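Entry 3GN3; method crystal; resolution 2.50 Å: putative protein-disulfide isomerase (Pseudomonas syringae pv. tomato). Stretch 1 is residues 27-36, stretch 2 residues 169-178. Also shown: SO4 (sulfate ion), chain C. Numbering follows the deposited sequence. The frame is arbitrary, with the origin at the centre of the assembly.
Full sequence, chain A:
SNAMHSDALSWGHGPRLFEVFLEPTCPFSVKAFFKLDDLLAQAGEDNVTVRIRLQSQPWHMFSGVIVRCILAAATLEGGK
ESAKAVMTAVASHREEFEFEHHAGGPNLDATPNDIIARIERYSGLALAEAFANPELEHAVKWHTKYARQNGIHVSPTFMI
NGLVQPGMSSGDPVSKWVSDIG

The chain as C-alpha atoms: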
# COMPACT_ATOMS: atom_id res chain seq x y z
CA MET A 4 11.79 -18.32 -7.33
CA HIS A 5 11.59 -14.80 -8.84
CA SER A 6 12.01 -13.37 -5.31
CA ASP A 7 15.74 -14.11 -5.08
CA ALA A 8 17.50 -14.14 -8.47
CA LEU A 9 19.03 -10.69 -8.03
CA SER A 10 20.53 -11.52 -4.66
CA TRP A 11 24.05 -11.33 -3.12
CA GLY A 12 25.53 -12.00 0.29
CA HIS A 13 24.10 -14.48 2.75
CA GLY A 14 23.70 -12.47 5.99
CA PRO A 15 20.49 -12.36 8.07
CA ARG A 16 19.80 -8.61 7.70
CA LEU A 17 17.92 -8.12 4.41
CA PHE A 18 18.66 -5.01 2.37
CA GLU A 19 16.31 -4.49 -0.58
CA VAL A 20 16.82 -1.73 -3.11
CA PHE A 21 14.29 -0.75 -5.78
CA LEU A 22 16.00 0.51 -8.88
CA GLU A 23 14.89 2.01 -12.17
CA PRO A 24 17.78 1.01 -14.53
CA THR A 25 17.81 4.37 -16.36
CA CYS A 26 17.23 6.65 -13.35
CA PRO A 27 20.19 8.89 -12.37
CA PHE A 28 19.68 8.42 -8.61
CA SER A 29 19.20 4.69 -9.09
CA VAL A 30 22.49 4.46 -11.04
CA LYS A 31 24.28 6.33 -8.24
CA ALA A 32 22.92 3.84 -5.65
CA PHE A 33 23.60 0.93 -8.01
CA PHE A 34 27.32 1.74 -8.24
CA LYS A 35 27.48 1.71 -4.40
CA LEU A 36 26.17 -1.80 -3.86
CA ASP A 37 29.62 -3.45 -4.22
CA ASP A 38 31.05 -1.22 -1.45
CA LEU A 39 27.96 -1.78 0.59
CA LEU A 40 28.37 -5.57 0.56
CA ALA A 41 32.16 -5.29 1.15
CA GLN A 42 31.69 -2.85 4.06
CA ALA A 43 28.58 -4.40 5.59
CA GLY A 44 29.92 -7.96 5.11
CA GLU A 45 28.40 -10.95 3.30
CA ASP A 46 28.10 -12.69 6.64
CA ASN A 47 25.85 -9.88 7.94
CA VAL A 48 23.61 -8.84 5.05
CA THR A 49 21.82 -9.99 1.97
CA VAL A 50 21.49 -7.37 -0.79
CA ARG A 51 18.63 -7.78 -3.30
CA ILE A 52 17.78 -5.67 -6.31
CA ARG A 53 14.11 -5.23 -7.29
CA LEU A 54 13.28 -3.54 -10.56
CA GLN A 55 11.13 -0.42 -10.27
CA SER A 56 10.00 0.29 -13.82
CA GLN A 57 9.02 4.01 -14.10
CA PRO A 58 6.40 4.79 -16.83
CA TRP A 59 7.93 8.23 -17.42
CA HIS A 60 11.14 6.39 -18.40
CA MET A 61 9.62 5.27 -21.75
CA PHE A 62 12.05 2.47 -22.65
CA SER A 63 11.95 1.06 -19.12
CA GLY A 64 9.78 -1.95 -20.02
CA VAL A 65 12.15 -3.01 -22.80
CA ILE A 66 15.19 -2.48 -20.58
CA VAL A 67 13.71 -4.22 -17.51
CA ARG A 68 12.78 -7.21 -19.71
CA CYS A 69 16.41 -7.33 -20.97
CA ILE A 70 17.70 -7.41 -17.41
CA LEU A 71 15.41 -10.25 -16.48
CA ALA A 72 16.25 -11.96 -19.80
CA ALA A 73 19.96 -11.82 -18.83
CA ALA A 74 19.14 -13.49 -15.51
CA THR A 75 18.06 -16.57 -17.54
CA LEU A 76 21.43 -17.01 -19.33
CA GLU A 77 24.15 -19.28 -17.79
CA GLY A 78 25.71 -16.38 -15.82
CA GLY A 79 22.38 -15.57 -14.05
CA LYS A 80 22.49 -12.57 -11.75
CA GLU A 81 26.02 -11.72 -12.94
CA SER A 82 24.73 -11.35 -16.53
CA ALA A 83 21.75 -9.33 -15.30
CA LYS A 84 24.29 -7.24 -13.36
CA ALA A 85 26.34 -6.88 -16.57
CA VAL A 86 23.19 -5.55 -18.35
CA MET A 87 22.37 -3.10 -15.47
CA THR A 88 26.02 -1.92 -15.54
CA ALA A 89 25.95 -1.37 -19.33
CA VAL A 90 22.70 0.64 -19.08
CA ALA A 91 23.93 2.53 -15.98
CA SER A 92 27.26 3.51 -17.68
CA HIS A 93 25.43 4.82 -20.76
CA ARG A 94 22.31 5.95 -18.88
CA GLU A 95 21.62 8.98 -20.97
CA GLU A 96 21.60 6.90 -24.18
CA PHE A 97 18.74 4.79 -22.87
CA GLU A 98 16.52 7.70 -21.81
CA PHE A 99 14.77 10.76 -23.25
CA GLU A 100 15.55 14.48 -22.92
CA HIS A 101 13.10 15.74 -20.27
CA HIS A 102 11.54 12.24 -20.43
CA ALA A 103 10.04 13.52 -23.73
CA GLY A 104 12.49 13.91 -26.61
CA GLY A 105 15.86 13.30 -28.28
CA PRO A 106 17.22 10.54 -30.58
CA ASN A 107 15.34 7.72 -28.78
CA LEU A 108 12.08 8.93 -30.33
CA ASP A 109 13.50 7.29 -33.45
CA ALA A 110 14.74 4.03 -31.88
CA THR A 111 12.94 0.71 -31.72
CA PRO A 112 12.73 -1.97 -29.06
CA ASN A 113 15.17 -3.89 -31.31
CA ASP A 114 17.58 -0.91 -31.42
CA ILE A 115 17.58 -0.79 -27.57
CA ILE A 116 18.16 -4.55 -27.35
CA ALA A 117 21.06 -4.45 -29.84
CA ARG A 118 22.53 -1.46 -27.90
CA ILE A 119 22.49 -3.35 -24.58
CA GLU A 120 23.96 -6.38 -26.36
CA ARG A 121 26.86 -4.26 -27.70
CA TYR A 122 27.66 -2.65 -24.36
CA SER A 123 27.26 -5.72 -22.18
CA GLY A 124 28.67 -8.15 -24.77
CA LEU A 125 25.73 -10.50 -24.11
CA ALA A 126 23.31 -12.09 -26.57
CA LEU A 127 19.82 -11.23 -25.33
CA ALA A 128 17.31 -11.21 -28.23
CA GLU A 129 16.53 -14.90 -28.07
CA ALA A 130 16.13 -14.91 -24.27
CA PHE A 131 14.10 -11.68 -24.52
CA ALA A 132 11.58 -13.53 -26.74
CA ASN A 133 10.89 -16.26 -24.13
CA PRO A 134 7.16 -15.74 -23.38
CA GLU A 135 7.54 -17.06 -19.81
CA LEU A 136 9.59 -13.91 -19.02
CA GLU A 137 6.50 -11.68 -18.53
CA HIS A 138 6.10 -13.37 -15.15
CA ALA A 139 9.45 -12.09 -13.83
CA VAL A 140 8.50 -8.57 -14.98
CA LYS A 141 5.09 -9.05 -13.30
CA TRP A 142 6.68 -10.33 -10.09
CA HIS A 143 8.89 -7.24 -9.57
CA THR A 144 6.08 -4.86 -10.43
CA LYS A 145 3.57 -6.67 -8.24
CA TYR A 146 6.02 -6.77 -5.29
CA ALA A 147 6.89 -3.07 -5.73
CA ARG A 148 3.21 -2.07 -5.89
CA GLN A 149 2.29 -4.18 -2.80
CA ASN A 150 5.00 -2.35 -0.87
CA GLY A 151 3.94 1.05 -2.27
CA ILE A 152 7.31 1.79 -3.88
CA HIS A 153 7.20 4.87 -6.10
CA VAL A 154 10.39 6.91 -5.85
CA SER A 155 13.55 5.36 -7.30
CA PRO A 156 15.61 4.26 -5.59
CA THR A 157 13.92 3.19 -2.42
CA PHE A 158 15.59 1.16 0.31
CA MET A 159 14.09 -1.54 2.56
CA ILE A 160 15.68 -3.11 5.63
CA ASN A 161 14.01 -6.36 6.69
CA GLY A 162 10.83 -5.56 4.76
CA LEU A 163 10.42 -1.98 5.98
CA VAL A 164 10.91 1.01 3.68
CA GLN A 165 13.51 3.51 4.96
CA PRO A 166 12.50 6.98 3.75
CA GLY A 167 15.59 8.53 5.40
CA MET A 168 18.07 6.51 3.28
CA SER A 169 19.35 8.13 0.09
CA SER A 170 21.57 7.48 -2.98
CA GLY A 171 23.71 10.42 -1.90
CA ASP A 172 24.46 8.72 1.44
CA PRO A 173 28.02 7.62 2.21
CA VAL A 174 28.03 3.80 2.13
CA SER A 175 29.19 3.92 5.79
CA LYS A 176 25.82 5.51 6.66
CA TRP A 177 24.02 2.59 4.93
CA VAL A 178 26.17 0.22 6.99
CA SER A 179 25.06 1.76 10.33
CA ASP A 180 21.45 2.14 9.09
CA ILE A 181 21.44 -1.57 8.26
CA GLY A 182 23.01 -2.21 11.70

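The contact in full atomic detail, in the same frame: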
# COMPACT_ATOMS: atom_id res chain seq x y z
N PRO A 27 18.87 8.40 -12.82
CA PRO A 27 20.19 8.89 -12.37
C PRO A 27 20.51 8.55 -10.91
O PRO A 27 21.65 8.15 -10.59
CB PRO A 27 20.11 10.41 -12.57
CG PRO A 27 18.65 10.72 -12.72
CD PRO A 27 18.00 9.49 -13.30
N PHE A 28 19.51 8.69 -10.03
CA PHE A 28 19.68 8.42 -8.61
C PHE A 28 19.84 6.94 -8.37
O PHE A 28 20.62 6.52 -7.49
CB PHE A 28 18.51 8.99 -7.80
CG PHE A 28 18.21 10.43 -8.13
CD1 PHE A 28 19.03 11.45 -7.63
CD2 PHE A 28 17.15 10.76 -8.96
CE1 PHE A 28 18.77 12.81 -7.94
CE2 PHE A 28 16.87 12.10 -9.29
CZ PHE A 28 17.70 13.13 -8.77
N SER A 29 19.11 6.14 -9.16
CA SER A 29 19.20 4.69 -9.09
C SER A 29 20.60 4.22 -9.46
O SER A 29 21.18 3.43 -8.73
CB SER A 29 18.16 4.02 -9.99
OG SER A 29 16.86 4.17 -9.45
N VAL A 30 21.12 4.72 -10.57
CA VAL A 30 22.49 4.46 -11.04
C VAL A 30 23.54 4.75 -9.95
O VAL A 30 24.38 3.90 -9.63
CB VAL A 30 22.79 5.27 -12.34
CG1 VAL A 30 24.28 5.28 -12.67
CG2 VAL A 30 21.97 4.74 -13.52
N LYS A 31 23.45 5.94 -9.37
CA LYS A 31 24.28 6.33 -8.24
C LYS A 31 24.23 5.27 -7.11
O LYS A 31 25.28 4.79 -6.66
CB LYS A 31 23.82 7.70 -7.76
CG LYS A 31 24.79 8.46 -6.91
CD LYS A 31 24.73 9.94 -7.32
CE LYS A 31 24.82 10.88 -6.13
NZ LYS A 31 23.52 10.91 -5.36
N ALA A 32 23.03 4.88 -6.68
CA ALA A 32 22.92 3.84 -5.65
C ALA A 32 23.44 2.49 -6.14
O ALA A 32 24.05 1.72 -5.38
CB ALA A 32 21.47 3.72 -5.13
N PHE A 33 23.21 2.20 -7.42
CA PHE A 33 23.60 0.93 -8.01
C PHE A 33 25.12 0.73 -7.90
O PHE A 33 25.59 -0.28 -7.39
CB PHE A 33 23.15 0.84 -9.47
CG PHE A 33 23.69 -0.36 -10.20
CD1 PHE A 33 23.20 -1.63 -9.92
CD2 PHE A 33 24.70 -0.21 -11.15
CE1 PHE A 33 23.70 -2.74 -10.60
CE2 PHE A 33 25.21 -1.32 -11.84
CZ PHE A 33 24.71 -2.59 -11.56
N PHE A 34 25.86 1.73 -8.37
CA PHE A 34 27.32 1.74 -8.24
C PHE A 34 27.87 1.78 -6.80
O PHE A 34 29.08 1.79 -6.62
CB PHE A 34 27.93 2.86 -9.09
CG PHE A 34 27.91 2.59 -10.58
CD1 PHE A 34 28.51 1.43 -11.11
CD2 PHE A 34 27.31 3.48 -11.46
CE1 PHE A 34 28.48 1.17 -12.49
CE2 PHE A 34 27.28 3.22 -12.84
CZ PHE A 34 27.88 2.06 -13.35
N LYS A 35 27.01 1.77 -5.78
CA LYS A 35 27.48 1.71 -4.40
C LYS A 35 27.22 0.35 -3.76
O LYS A 35 27.63 0.10 -2.62
CB LYS A 35 26.85 2.81 -3.54
CG LYS A 35 27.33 4.23 -3.86
CD LYS A 35 26.90 5.22 -2.78
CE LYS A 35 26.97 6.64 -3.29
NZ LYS A 35 26.40 7.62 -2.33
N LEU A 36 26.55 -0.54 -4.48
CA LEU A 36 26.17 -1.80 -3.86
C LEU A 36 27.34 -2.75 -3.61
O LEU A 36 27.32 -3.53 -2.65
CB LEU A 36 25.01 -2.48 -4.61
CG LEU A 36 23.68 -1.70 -4.63
CD1 LEU A 36 22.71 -2.36 -5.61
CD2 LEU A 36 23.05 -1.57 -3.23
N SER A 169 19.23 7.39 1.35
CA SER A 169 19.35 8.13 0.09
C SER A 169 20.54 7.66 -0.75
O SER A 169 21.49 7.10 -0.22
CB SER A 169 19.41 9.63 0.41
OG SER A 169 20.02 10.34 -0.66
N SER A 170 20.49 7.89 -2.06
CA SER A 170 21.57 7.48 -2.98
C SER A 170 22.81 8.33 -2.81
O SER A 170 23.92 7.88 -3.10
CB SER A 170 21.11 7.53 -4.43
OG SER A 170 20.64 8.81 -4.76
N GLY A 171 22.62 9.56 -2.33
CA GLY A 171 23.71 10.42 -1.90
C GLY A 171 24.42 9.95 -0.63
O GLY A 171 25.55 10.37 -0.38
N ASP A 172 23.81 9.10 0.19
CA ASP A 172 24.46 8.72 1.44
C ASP A 172 25.85 8.12 1.23
O ASP A 172 26.08 7.40 0.25
CB ASP A 172 23.62 7.72 2.23
CG ASP A 172 22.36 8.32 2.79
OD1 ASP A 172 22.23 9.56 2.78
OD2 ASP A 172 21.48 7.53 3.23
N PRO A 173 26.79 8.41 2.15
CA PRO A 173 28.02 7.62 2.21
C PRO A 173 27.65 6.18 2.55
O PRO A 173 26.78 5.94 3.42
CB PRO A 173 28.80 8.25 3.38
CG PRO A 173 28.16 9.58 3.64
CD PRO A 173 26.78 9.56 3.09
N VAL A 174 28.31 5.23 1.89
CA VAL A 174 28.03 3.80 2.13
C VAL A 174 28.12 3.46 3.63
O VAL A 174 27.38 2.60 4.13
CB VAL A 174 28.95 2.90 1.26
CG1 VAL A 174 28.84 1.42 1.61
CG2 VAL A 174 28.64 3.12 -0.22
N SER A 175 29.00 4.15 4.35
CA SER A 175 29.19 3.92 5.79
C SER A 175 27.93 4.29 6.58
O SER A 175 27.68 3.69 7.63
CB SER A 175 30.40 4.69 6.33
OG SER A 175 30.36 6.03 5.88
N LYS A 176 27.14 5.24 6.06
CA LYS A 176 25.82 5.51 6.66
C LYS A 176 24.86 4.33 6.44
O LYS A 176 24.20 3.88 7.40
CB LYS A 176 25.19 6.83 6.23
CG LYS A 176 23.91 7.13 6.98
CD LYS A 176 23.17 8.35 6.40
CE LYS A 176 21.64 8.36 6.74
NZ LYS A 176 20.79 7.43 5.90
N TRP A 177 24.81 3.79 5.21
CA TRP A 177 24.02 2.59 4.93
C TRP A 177 24.40 1.48 5.88
O TRP A 177 23.52 0.80 6.40
CB TRP A 177 24.14 2.08 3.49
CG TRP A 177 23.62 3.02 2.42
CD1 TRP A 177 22.95 4.21 2.60
CD2 TRP A 177 23.70 2.81 1.00
NE1 TRP A 177 22.63 4.76 1.37
CE2 TRP A 177 23.07 3.92 0.38
CE3 TRP A 177 24.24 1.79 0.20
CZ2 TRP A 177 22.98 4.05 -1.03
CZ3 TRP A 177 24.15 1.92 -1.21
CH2 TRP A 177 23.52 3.04 -1.80
N VAL A 178 25.70 1.31 6.12
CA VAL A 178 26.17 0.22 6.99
C VAL A 178 25.61 0.35 8.41
O VAL A 178 25.09 -0.64 8.97
CB VAL A 178 27.74 0.09 6.99
CG1 VAL A 178 28.20 -1.18 7.69
CG2 VAL A 178 28.28 0.13 5.57
S SO4 C . 17.58 9.61 -3.45
O1 SO4 C . 17.41 10.70 -2.48
O2 SO4 C . 16.30 8.95 -3.76
O3 SO4 C . 18.18 10.11 -4.68
O4 SO4 C . 18.46 8.62 -2.87

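The two stretches lie at least 135 residues apart in sequence wherever they touch, and together they bury 414 Å². Stretch 1 is helical from Pro 27 to Phe 33. Stretch 2 opens with a type I turn from Ser 169 to Asp 172, closed by Asp 172 N to Ser 169 O at 3.1 Å, and Pro 173 then occupies the N-cap position, just before the helix that starts at Val 174. The backbones come nearest at Ala 32 and Ser 170, whose CA atoms are 4.7 Å apart; Lys 35 CA and Val 174 CA are 6.9 Å apart.

Along stretch 1, Phe 28 is the first residue to make contact. Its carbonyl O lies 3.3 Å from Ser 170 CB while accepting the helical bond from Ala 32 N at 3.0 Å, so the serine packs against backbone already engaged in the helix. The end of the Phe 28 side chain leads away, and Ser 170 OG sits at the ring edge. A sulfate, probably from the crystallisation liquor, borders this corner: Ser 170 N donates to its O4 at a very short 2.3 Å, and Phe 28 CB is 3.3 Å from its O3.

Ser 29 and Val 30 point away. Lys 31 points toward stretch 2, but its NZ, 3.4 Å from Gly 171 N, forms no hydrogen bond there because both atoms are donors.

Ala 32 lies at the point of closest CA approach: its CB is 3.9 Å from Ser 170 CB and 4.0 Å from Trp 177 CH2, the latter an apolar contact. Ala 32 O meets the indole at its edge, 3.9 Å from Trp 177 CH2. The indole is itself tied to the turn, with Trp 177 NE1 donating to Ser 169 O at 3.1 Å.

Phe 33 points away and begins a type I turn ending at Leu 36. Within it, Lys 35 supplies the main polar link. Its chi1 is m and its remaining chi angles are t, so the extended chain carries the ammonium to the turn, where Lys 35 NZ donates to Ser 170 O and to Asp 172 O, each at 2.6 Å. Gly 171 O is 3.5 Å from Lys 35 NZ, but the angle is too poor for a third bond. The methylenes pack as well: Lys 35 CD is 3.7 Å from Val 174 CG2, and Lys 35 CB is 3.7 Å from Trp 177 CZ3.

Leu 36 starts away from stretch 2, yet its end comes nearer, bringing Leu 36 CD2 within 4.2 Å of Trp 177 CZ3 and extending the apolar contact around the indole.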